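Local coordinates for protein heroin esterase (Rhodococcus sp., PDB 1LZL) that probably hydrolyses the acetyl ester groups of heroin, as an esterase of the alpha/beta hydrolase fold, at residues 19-27 / 209-220. Numbering follows the deposited sequence.
Sequences PKVDFADLP and WHRPNAILSWKY
F23 and N213 bring the two backbones to within 5.6 Å, CA to CA, where segment 19-27, leading into helix 26-41, passes helix 211-222. The carboxamide of N213 bonds to the backbone on both sides of D22. Its ND2 donates to V21 O at 2.8 Å, almost in the amide plane. Its OD1 accepts from F23 N at 3.1 Å, a straight bond (169° at the hydrogen) whose donor stands above the carbonyl plane. Two turns on, Y220 carries CG anti to its carbonyl carbon (chi1 -69°), which sends the ring toward segment 19-27, and OH donates to F23 O at a very short 2.5 Å, the acceptor lying at the ring's edge. L26 CD2 sits over one face of that ring, 4.2 Å from its centroid, in a CH-pi contact. The F23 ring takes the CZ3-CH2 edge of W209 against one face, T-shaped with planes at 89°, and F23 CB packs on L216 CD2 at 3.6 Å. With an alanine here the W209 edge would probably lose its aromatic face, and a gap would open beside S217 and Y220. Since W209 also meets H290, of the likely catalytic triad, these polar and aromatic contacts join the N-terminal segment to the probable active-site surroundings.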
ATOM      1  N   PRO A  19       0.357  19.106  -8.400  1.00 40.15           N
ATOM      2  CA  PRO A  19       1.350  19.660  -7.504  1.00 38.85           C
ATOM      3  C   PRO A  19       2.668  18.903  -7.543  1.00 42.33           C
ATOM      4  O   PRO A  19       2.634  17.700  -7.807  1.00 55.21           O
ATOM      5  CB  PRO A  19       0.726  19.363  -6.122  1.00 46.57           C
ATOM      6  CG  PRO A  19      -0.174  18.194  -6.394  1.00 48.56           C
ATOM      7  CD  PRO A  19      -0.850  18.624  -7.683  1.00 49.04           C
ATOM      8  N   LYS A  20       3.800  19.533  -7.263  1.00 33.32           N
ATOM      9  CA  LYS A  20       5.030  18.739  -7.160  1.00 28.68           C
ATOM     10  C   LYS A  20       5.123  18.180  -5.739  1.00 25.99           C
ATOM     11  O   LYS A  20       5.011  18.902  -4.763  1.00 27.08           O
ATOM     12  CB  LYS A  20       6.307  19.515  -7.495  1.00 40.16           C
ATOM     13  CG  LYS A  20       6.538  19.775  -8.983  1.00 46.00           C
ATOM     14  CD  LYS A  20       7.973  19.502  -9.413  1.00 49.16           C
ATOM     15  CE  LYS A  20       8.023  18.540 -10.585  1.00 49.37           C
ATOM     16  NZ  LYS A  20       8.610  19.122 -11.818  1.00 51.38           N
ATOM     17  N   VAL A  21       5.298  16.865  -5.621  1.00 23.51           N
ATOM     18  CA  VAL A  21       5.598  16.337  -4.281  1.00 23.36           C
ATOM     19  C   VAL A  21       7.066  15.944  -4.291  1.00 21.48           C
ATOM     20  O   VAL A  21       7.444  14.855  -4.665  1.00 25.90           O
ATOM     21  CB  VAL A  21       4.698  15.146  -3.964  1.00 24.08           C
ATOM     22  CG1 VAL A  21       5.036  14.583  -2.595  1.00 22.64           C
ATOM     23  CG2 VAL A  21       3.261  15.611  -4.045  1.00 25.14           C
ATOM     24  N   ASP A  22       7.876  16.927  -3.920  1.00 21.70           N
ATOM     25  CA  ASP A  22       9.310  16.722  -4.040  1.00 21.52           C
ATOM     26  C   ASP A  22       9.909  16.275  -2.706  1.00 21.85           C
ATOM     27  O   ASP A  22       9.910  17.064  -1.749  1.00 21.75           O
ATOM     28  CB  ASP A  22       9.925  18.029  -4.562  1.00 29.03           C
ATOM     29  CG  ASP A  22      11.290  18.356  -3.983  1.00 42.58           C
ATOM     30  OD1 ASP A  22      12.153  17.452  -3.859  1.00 62.74           O
ATOM     31  OD2 ASP A  22      11.495  19.558  -3.655  1.00 48.51           O
ATOM     32  N   PHE A  23      10.446  15.045  -2.684  1.00 19.19           N
ATOM     33  CA  PHE A  23      11.020  14.488  -1.483  1.00 15.77           C
ATOM     34  C   PHE A  23      12.222  15.232  -0.988  1.00 18.01           C
ATOM     35  O   PHE A  23      12.677  15.048   0.128  1.00 22.82           O
ATOM     36  CB  PHE A  23      11.416  12.983  -1.740  1.00 17.56           C
ATOM     37  CG  PHE A  23      10.247  12.146  -1.243  1.00 15.99           C
ATOM     38  CD1 PHE A  23       8.948  12.582  -1.465  1.00 16.97           C
ATOM     39  CD2 PHE A  23      10.425  10.949  -0.542  1.00 15.87           C
ATOM     40  CE1 PHE A  23       7.859  11.881  -1.013  1.00 19.67           C
ATOM     41  CE2 PHE A  23       9.321  10.249  -0.068  1.00 12.95           C
ATOM     42  CZ  PHE A  23       8.056  10.713  -0.287  1.00 16.12           C
ATOM     43  N   ALA A  24      12.808  16.093  -1.808  1.00 21.01           N
ATOM     44  CA  ALA A  24      14.051  16.721  -1.353  1.00 25.85           C
ATOM     45  C   ALA A  24      13.762  17.684  -0.213  1.00 26.52           C
ATOM     46  O   ALA A  24      14.602  17.937   0.658  1.00 35.76           O
ATOM     47  CB  ALA A  24      14.734  17.364  -2.548  1.00 27.84           C
ATOM     48  N   ASP A  25      12.555  18.231  -0.202  1.00 28.33           N
ATOM     49  CA  ASP A  25      12.138  19.177   0.835  1.00 29.16           C
ATOM     50  C   ASP A  25      10.978  18.465   1.534  1.00 33.54           C
ATOM     51  O   ASP A  25       9.815  18.638   1.171  1.00 26.08           O
ATOM     52  CB  ASP A  25      11.667  20.535   0.346  1.00 29.50           C
ATOM     53  CG  ASP A  25      11.231  21.454   1.464  1.00 29.23           C
ATOM     54  OD1 ASP A  25      11.366  21.104   2.637  1.00 41.67           O
ATOM     55  OD2 ASP A  25      10.789  22.602   1.171  1.00 46.50           O
ATOM     56  N   LEU A  26      11.353  17.659   2.514  1.00 25.48           N
ATOM     57  CA  LEU A  26      10.316  16.846   3.151  1.00 24.46           C
ATOM     58  C   LEU A  26       9.257  17.659   3.863  1.00 26.83           C
ATOM     59  O   LEU A  26       8.086  17.294   3.706  1.00 26.07           O
ATOM     60  CB  LEU A  26      11.007  15.880   4.109  1.00 28.17           C
ATOM     61  CG  LEU A  26      10.264  14.604   4.390  1.00 22.91           C
ATOM     62  CD1 LEU A  26       9.690  13.956   3.128  1.00 19.23           C
ATOM     63  CD2 LEU A  26      11.193  13.645   5.137  1.00 21.86           C
ATOM     64  N   PRO A  27       9.541  18.720   4.605  1.00 27.94           N
ATOM     65  CA  PRO A  27       8.424  19.435   5.251  1.00 29.67           C
ATOM     66  C   PRO A  27       7.392  19.945   4.254  1.00 30.24           C
ATOM     67  O   PRO A  27       6.169  19.936   4.398  1.00 29.93           O
ATOM     68  CB  PRO A  27       9.115  20.635   5.891  1.00 34.22           C
ATOM     69  CG  PRO A  27      10.533  20.233   6.081  1.00 33.46           C
ATOM     70  CD  PRO A  27      10.852  19.330   4.929  1.00 30.47           C
ATOM     71  N   TRP A 209       5.611  10.348  -9.103  1.00 12.45           N
ATOM     72  CA  TRP A 209       6.752   9.528  -8.713  1.00 11.72           C
ATOM     73  C   TRP A 209       7.688   9.439  -9.910  1.00 11.03           C
ATOM     74  O   TRP A 209       7.204   9.421 -11.044  1.00 11.35           O
ATOM     75  CB  TRP A 209       6.355   8.129  -8.272  1.00 11.87           C
ATOM     76  CG  TRP A 209       7.299   7.493  -7.264  1.00 11.97           C
ATOM     77  CD1 TRP A 209       8.042   6.368  -7.370  1.00 11.64           C
ATOM     78  CD2 TRP A 209       7.567   8.021  -5.941  1.00 12.11           C
ATOM     79  NE1 TRP A 209       8.770   6.127  -6.213  1.00 11.52           N
ATOM     80  CE2 TRP A 209       8.479   7.139  -5.347  1.00 11.64           C
ATOM     81  CE3 TRP A 209       7.081   9.161  -5.290  1.00 12.07           C
ATOM     82  CZ2 TRP A 209       8.958   7.355  -4.035  1.00 11.52           C
ATOM     83  CZ3 TRP A 209       7.571   9.370  -3.982  1.00 12.04           C
ATOM     84  CH2 TRP A 209       8.481   8.490  -3.392  1.00 12.24           C
ATOM     85  N   HIS A 210       8.955   9.317  -9.587  1.00 12.55           N
ATOM     86  CA  HIS A 210      10.024   9.419 -10.582  1.00 13.82           C
ATOM     87  C   HIS A 210      11.290   8.971  -9.899  1.00 12.27           C
ATOM     88  O   HIS A 210      11.354   8.838  -8.649  1.00 12.28           O
ATOM     89  CB  HIS A 210      10.107  10.822 -11.178  1.00 15.41           C
ATOM     90  CG  HIS A 210      10.136  11.937 -10.168  1.00 16.54           C
ATOM     91  ND1 HIS A 210       9.184  12.937 -10.141  1.00 18.75           N
ATOM     92  CD2 HIS A 210      11.002  12.162  -9.138  1.00 14.96           C
ATOM     93  CE1 HIS A 210       9.483  13.742  -9.129  1.00 16.06           C
ATOM     94  NE2 HIS A 210      10.572  13.288  -8.536  1.00 17.41           N
ATOM     95  N   ARG A 211      12.336   8.772 -10.699  1.00 12.50           N
ATOM     96  CA  ARG A 211      13.568   8.245 -10.149  1.00 11.66           C
ATOM     97  C   ARG A 211      14.144   9.152  -9.041  1.00 12.03           C
ATOM     98  O   ARG A 211      14.558   8.616  -7.997  1.00 12.23           O
ATOM     99  CB  ARG A 211      14.546   8.028 -11.289  1.00 13.99           C
ATOM    100  CG  ARG A 211      15.806   7.303 -10.788  1.00 13.22           C
ATOM    101  CD  ARG A 211      16.791   7.191 -11.958  1.00 14.71           C
ATOM    102  NE  ARG A 211      18.019   6.595 -11.424  1.00 12.88           N
ATOM    103  CZ  ARG A 211      18.166   5.289 -11.274  1.00 13.51           C
ATOM    104  NH1 ARG A 211      17.219   4.417 -11.609  1.00 15.50           N
ATOM    105  NH2 ARG A 211      19.289   4.783 -10.776  1.00 14.50           N
ATOM    106  N   PRO A 212      14.204  10.457  -9.154  1.00 12.99           N
ATOM    107  CA  PRO A 212      14.674  11.268  -8.023  1.00 12.52           C
ATOM    108  C   PRO A 212      13.900  11.027  -6.740  1.00 14.50           C
ATOM    109  O   PRO A 212      14.550  10.892  -5.669  1.00 13.64           O
ATOM    110  CB  PRO A 212      14.507  12.720  -8.528  1.00 12.59           C
ATOM    111  CG  PRO A 212      14.719  12.564  -9.998  1.00 13.33           C
ATOM    112  CD  PRO A 212      13.949  11.309 -10.353  1.00 13.12           C
ATOM    113  N   ASN A 213      12.573  10.974  -6.783  1.00 12.11           N
ATOM    114  CA  ASN A 213      11.846  10.649  -5.543  1.00 11.73           C
ATOM    115  C   ASN A 213      12.152   9.249  -5.044  1.00 11.46           C
ATOM    116  O   ASN A 213      12.205   9.034  -3.814  1.00 12.04           O
ATOM    117  CB  ASN A 213      10.329  10.832  -5.724  1.00 12.83           C
ATOM    118  CG  ASN A 213       9.840  12.235  -5.497  1.00 13.40           C
ATOM    119  OD1 ASN A 213      10.651  13.102  -5.053  1.00 14.87           O
ATOM    120  ND2 ASN A 213       8.567  12.519  -5.725  1.00 14.00           N
ATOM    121  N   ALA A 214      12.304   8.272  -5.950  1.00 11.71           N
ATOM    122  CA  ALA A 214      12.596   6.895  -5.552  1.00 12.24           C
ATOM    123  C   ALA A 214      13.880   6.798  -4.749  1.00 12.69           C
ATOM    124  O   ALA A 214      13.960   6.164  -3.688  1.00 12.12           O
ATOM    125  CB  ALA A 214      12.650   5.965  -6.791  1.00 12.87           C
ATOM    126  N   ILE A 215      14.949   7.514  -5.209  1.00 12.38           N
ATOM    127  CA  ILE A 215      16.215   7.474  -4.488  1.00 12.56           C
ATOM    128  C   ILE A 215      16.050   8.003  -3.066  1.00 12.79           C
ATOM    129  O   ILE A 215      16.525   7.421  -2.109  1.00 15.08           O
ATOM    130  CB  ILE A 215      17.281   8.309  -5.251  1.00 13.56           C
ATOM    131  CG1 ILE A 215      17.635   7.651  -6.599  1.00 15.17           C
ATOM    132  CG2 ILE A 215      18.483   8.589  -4.368  1.00 17.11           C
ATOM    133  CD1 ILE A 215      18.341   8.596  -7.588  1.00 15.77           C
ATOM    134  N   LEU A 216      15.395   9.147  -2.950  1.00 13.24           N
ATOM    135  CA  LEU A 216      15.213   9.815  -1.660  1.00 12.27           C
ATOM    136  C   LEU A 216      14.327   8.953  -0.768  1.00 11.95           C
ATOM    137  O   LEU A 216      14.585   8.848   0.464  1.00 13.67           O
ATOM    138  CB  LEU A 216      14.584  11.205  -1.817  1.00 15.20           C
ATOM    139  CG  LEU A 216      15.566  12.347  -2.194  1.00 23.12           C
ATOM    140  CD1 LEU A 216      16.775  11.798  -2.907  1.00 39.50           C
ATOM    141  CD2 LEU A 216      14.796  13.403  -2.938  1.00 21.22           C
ATOM    142  N   SER A 217      13.333   8.298  -1.325  1.00 11.97           N
ATOM    143  CA  SER A 217      12.389   7.498  -0.505  1.00 10.22           C
ATOM    144  C   SER A 217      13.111   6.348   0.142  1.00 11.22           C
ATOM    145  O   SER A 217      12.988   6.117   1.351  1.00 11.22           O
ATOM    146  CB  SER A 217      11.289   7.003  -1.432  1.00 10.43           C
ATOM    147  OG  SER A 217      10.437   5.994  -0.881  1.00 11.14           O
ATOM    148  N   TRP A 218      13.910   5.598  -0.628  1.00 11.64           N
ATOM    149  CA  TRP A 218      14.605   4.477   0.013  1.00 11.62           C
ATOM    150  C   TRP A 218      15.674   4.936   0.989  1.00 11.78           C
ATOM    151  O   TRP A 218      15.940   4.290   1.988  1.00 12.44           O
ATOM    152  CB  TRP A 218      15.197   3.561  -1.060  1.00 12.78           C
ATOM    153  CG  TRP A 218      14.102   2.732  -1.719  1.00 11.02           C
ATOM    154  CD1 TRP A 218      13.520   2.940  -2.965  1.00 11.66           C
ATOM    155  CD2 TRP A 218      13.492   1.579  -1.151  1.00 10.78           C
ATOM    156  NE1 TRP A 218      12.559   1.954  -3.207  1.00 11.64           N
ATOM    157  CE2 TRP A 218      12.536   1.125  -2.094  1.00 10.72           C
ATOM    158  CE3 TRP A 218      13.626   0.884   0.057  1.00 11.08           C
ATOM    159  CZ2 TRP A 218      11.743   0.011  -1.868  1.00 11.30           C
ATOM    160  CZ3 TRP A 218      12.837  -0.246   0.294  1.00 11.48           C
ATOM    161  CH2 TRP A 218      11.900  -0.678  -0.672  1.00 11.46           C
ATOM    162  N   LYS A 219      16.332   6.060   0.681  1.00 11.88           N
ATOM    163  CA  LYS A 219      17.333   6.606   1.620  1.00 12.99           C
ATOM    164  C   LYS A 219      16.678   7.009   2.931  1.00 12.26           C
ATOM    165  O   LYS A 219      17.193   6.678   4.006  1.00 14.37           O
ATOM    166  CB  LYS A 219      18.067   7.769   0.949  1.00 16.81           C
ATOM    167  CG  LYS A 219      19.175   8.403   1.793  1.00 20.71           C
ATOM    168  CD  LYS A 219      20.098   7.275   2.245  1.00 19.09           C
ATOM    169  CE  LYS A 219      21.342   7.714   2.999  1.00 21.09           C
ATOM    170  NZ  LYS A 219      22.266   6.562   3.141  1.00 29.25           N
ATOM    171  N   TYR A 220      15.547   7.707   2.912  1.00 11.24           N
ATOM    172  CA  TYR A 220      14.842   8.044   4.149  1.00 10.78           C
ATOM    173  C   TYR A 220      14.471   6.788   4.927  1.00  9.95           C
ATOM    174  O   TYR A 220      14.634   6.766   6.156  1.00 11.81           O
ATOM    175  CB  TYR A 220      13.555   8.810   3.837  1.00 11.90           C
ATOM    176  CG  TYR A 220      13.785  10.196   3.292  1.00 13.71           C
ATOM    177  CD1 TYR A 220      14.873  10.957   3.704  1.00 18.85           C
ATOM    178  CD2 TYR A 220      12.890  10.731   2.398  1.00 15.19           C
ATOM    179  CE1 TYR A 220      15.014  12.241   3.158  1.00 23.61           C
ATOM    180  CE2 TYR A 220      13.021  12.005   1.844  1.00 15.61           C
ATOM    181  CZ  TYR A 220      14.101  12.742   2.254  1.00 20.20           C
ATOM    182  OH  TYR A 220      14.262  14.003   1.723  1.00 22.90           O
TER